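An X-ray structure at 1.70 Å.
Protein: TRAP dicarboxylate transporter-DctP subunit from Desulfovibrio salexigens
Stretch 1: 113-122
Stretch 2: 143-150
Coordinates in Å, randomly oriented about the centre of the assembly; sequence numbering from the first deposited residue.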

# COMPACT_ATOMS: atom_id res chain seq x y z
N GLY A 113 -2.39 -4.75 11.65
CA GLY A 113 -3.64 -4.22 12.16
C GLY A 113 -4.08 -2.86 11.63
O GLY A 113 -5.03 -2.30 12.15
N PHE A 114 -3.42 -2.32 10.60
CA PHE A 114 -3.88 -1.05 10.04
C PHE A 114 -5.22 -1.23 9.34
O PHE A 114 -5.44 -2.22 8.67
CB PHE A 114 -2.83 -0.48 9.08
CG PHE A 114 -1.68 0.18 9.80
CD1 PHE A 114 -0.58 -0.57 10.21
CD2 PHE A 114 -1.73 1.52 10.11
CE1 PHE A 114 0.46 0.01 10.90
CE2 PHE A 114 -0.67 2.13 10.80
CZ PHE A 114 0.41 1.37 11.20
N THR A 115 -6.11 -0.26 9.51
CA THR A 115 -7.47 -0.41 8.98
C THR A 115 -7.84 0.64 7.94
O THR A 115 -9.00 0.74 7.53
CB THR A 115 -8.50 -0.33 10.13
OG1 THR A 115 -8.40 0.94 10.77
CG2 THR A 115 -8.24 -1.43 11.15
N SER A 116 -6.86 1.43 7.51
CA SER A 116 -7.10 2.43 6.47
C SER A 116 -5.80 2.80 5.80
O SER A 116 -4.72 2.62 6.38
CB SER A 116 -7.78 3.69 7.02
OG SER A 116 -6.87 4.48 7.77
N SER A 117 -5.92 3.33 4.58
CA SER A 117 -4.78 3.84 3.84
C SER A 117 -4.20 5.08 4.51
O SER A 117 -2.99 5.26 4.56
CB SER A 117 -5.22 4.18 2.42
OG SER A 117 -4.12 4.71 1.66
N THR A 118 -5.10 5.91 5.05
CA THR A 118 -4.69 7.15 5.69
C THR A 118 -3.76 6.89 6.86
O THR A 118 -2.69 7.50 6.95
CB THR A 118 -5.89 8.00 6.14
OG1 THR A 118 -6.68 8.36 5.01
CG2 THR A 118 -5.44 9.28 6.81
N SER A 119 -4.16 5.99 7.76
CA SER A 119 -3.38 5.73 8.94
C SER A 119 -2.08 5.01 8.61
O SER A 119 -1.05 5.30 9.19
CB SER A 119 -4.16 4.94 9.99
OG SER A 119 -4.62 3.72 9.45
N ALA A 120 -2.13 4.09 7.67
CA ALA A 120 -0.93 3.38 7.28
C ALA A 120 0.03 4.33 6.58
O ALA A 120 1.23 4.23 6.76
CB ALA A 120 -1.27 2.21 6.38
N SER A 121 -0.50 5.24 5.75
CA SER A 121 0.37 6.14 4.99
C SER A 121 1.11 7.08 5.94
O SER A 121 2.33 7.30 5.82
CB SER A 121 -0.43 6.97 3.98
OG SER A 121 -0.94 6.16 2.94
N LEU A 122 0.37 7.65 6.88
CA LEU A 122 0.97 8.60 7.80
C LEU A 122 1.92 7.88 8.76
O LEU A 122 2.98 8.44 9.08
CB LEU A 122 -0.09 9.38 8.57
CG LEU A 122 -0.73 10.50 7.76
CD1 LEU A 122 -1.97 10.98 8.43
CD2 LEU A 122 0.31 11.61 7.55
N THR A 143 8.16 11.39 -0.65
CA THR A 143 6.98 11.04 0.17
C THR A 143 6.89 9.52 0.24
O THR A 143 7.64 8.81 -0.43
CB THR A 143 5.64 11.66 -0.34
OG1 THR A 143 4.64 11.54 0.68
CG2 THR A 143 5.16 10.98 -1.60
N MET A 144 6.00 9.03 1.09
CA MET A 144 5.68 7.61 1.14
C MET A 144 4.20 7.50 1.39
O MET A 144 3.57 8.43 1.88
CB MET A 144 6.43 6.90 2.25
CG MET A 144 7.94 7.00 2.08
SD MET A 144 8.78 6.18 3.42
CE MET A 144 8.78 4.51 2.78
N PHE A 145 3.64 6.35 1.02
CA PHE A 145 2.23 6.09 1.29
C PHE A 145 1.95 4.60 1.16
O PHE A 145 2.82 3.84 0.78
CB PHE A 145 1.33 6.89 0.35
CG PHE A 145 1.68 6.74 -1.09
CD1 PHE A 145 1.27 5.64 -1.81
CD2 PHE A 145 2.41 7.73 -1.74
CE1 PHE A 145 1.62 5.50 -3.16
CE2 PHE A 145 2.75 7.60 -3.09
CZ PHE A 145 2.36 6.49 -3.79
N ALA A 146 0.74 4.21 1.51
CA ALA A 146 0.36 2.80 1.51
C ALA A 146 -0.99 2.63 0.84
O ALA A 146 -1.84 3.53 0.86
CB ALA A 146 0.28 2.25 2.92
N SER A 147 -1.20 1.43 0.29
CA SER A 147 -2.51 1.05 -0.22
C SER A 147 -3.53 0.97 0.92
O SER A 147 -3.18 1.08 2.09
CB SER A 147 -2.39 -0.31 -0.88
OG SER A 147 -2.22 -1.32 0.10
N ALA A 148 -4.79 0.76 0.57
CA ALA A 148 -5.81 0.36 1.52
C ALA A 148 -5.54 -1.08 1.89
O ALA A 148 -4.83 -1.79 1.17
CB ALA A 148 -7.19 0.50 0.93
N PRO A 149 -6.08 -1.53 3.03
CA PRO A 149 -5.81 -2.90 3.45
C PRO A 149 -6.41 -3.94 2.52
O PRO A 149 -7.41 -3.69 1.85
CB PRO A 149 -6.49 -2.97 4.83
CG PRO A 149 -6.48 -1.57 5.31
CD PRO A 149 -6.75 -0.75 4.09
N SER A 150 -5.77 -5.10 2.51
CA SER A 150 -6.25 -6.26 1.77
C SER A 150 -7.33 -6.98 2.53
O SER A 150 -7.19 -7.23 3.72
CB SER A 150 -5.09 -7.20 1.54
OG SER A 150 -4.10 -6.54 0.74

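Two helix serines, one turn apart, grip both backbone polar atoms of a single alanine, A146. S117 OG donates to A146 O at 2.7 Å. S121 OG accepts from A146 N at 2.9 Å, with an N-H...O angle of 160°. The two serines use different rotamers to do this. S117 is t and S121 is m, and both CA-to-CB bonds point sideways to the strand. S121 OG also donates to its own helix, reaching S117 O at 2.8 Å. Its hydroxyl therefore acts as donor and acceptor at once. Serine suits both positions because its short side chain keeps the hydroxyl near the backbone, and the backbones here run close. The CA atoms of S121 and F145 are 4.1 Å apart, and those of S117 and A148 are 4.3 Å apart.

The helix and strand axes approach to 6.2 Å and run at 143°, nearer antiparallel than parallel. A120, from the same helix turn, points toward the strand and A146 points toward the helix. Their CB atoms meet at 3.8 Å. Methyl groups suit this narrow gap, since each fills it without holding the backbones apart.

Past the strand, P149 points toward the loop before the helix and buries 58 Å², the largest share of any residue. Its CG lies 3.6 Å from F114 O and 3.7 Å from S116 N. These are packing contacts, and the compact ring fits against the backbone there.

F145 touches the helix through its base, with CB 3.5 Å from S121 OG. The CA-to-CB bond of F145 is sideways and the end of its side chain leads away. The CA-to-CB bond of S147 points away, and its OG bonds to A148 O at 2.9 Å. S147 O is buried by the contact and has no hydrogen-bond partner; it lies 3.6 Å from S117 CA. In all, the contact buries 331 Å² over both sides.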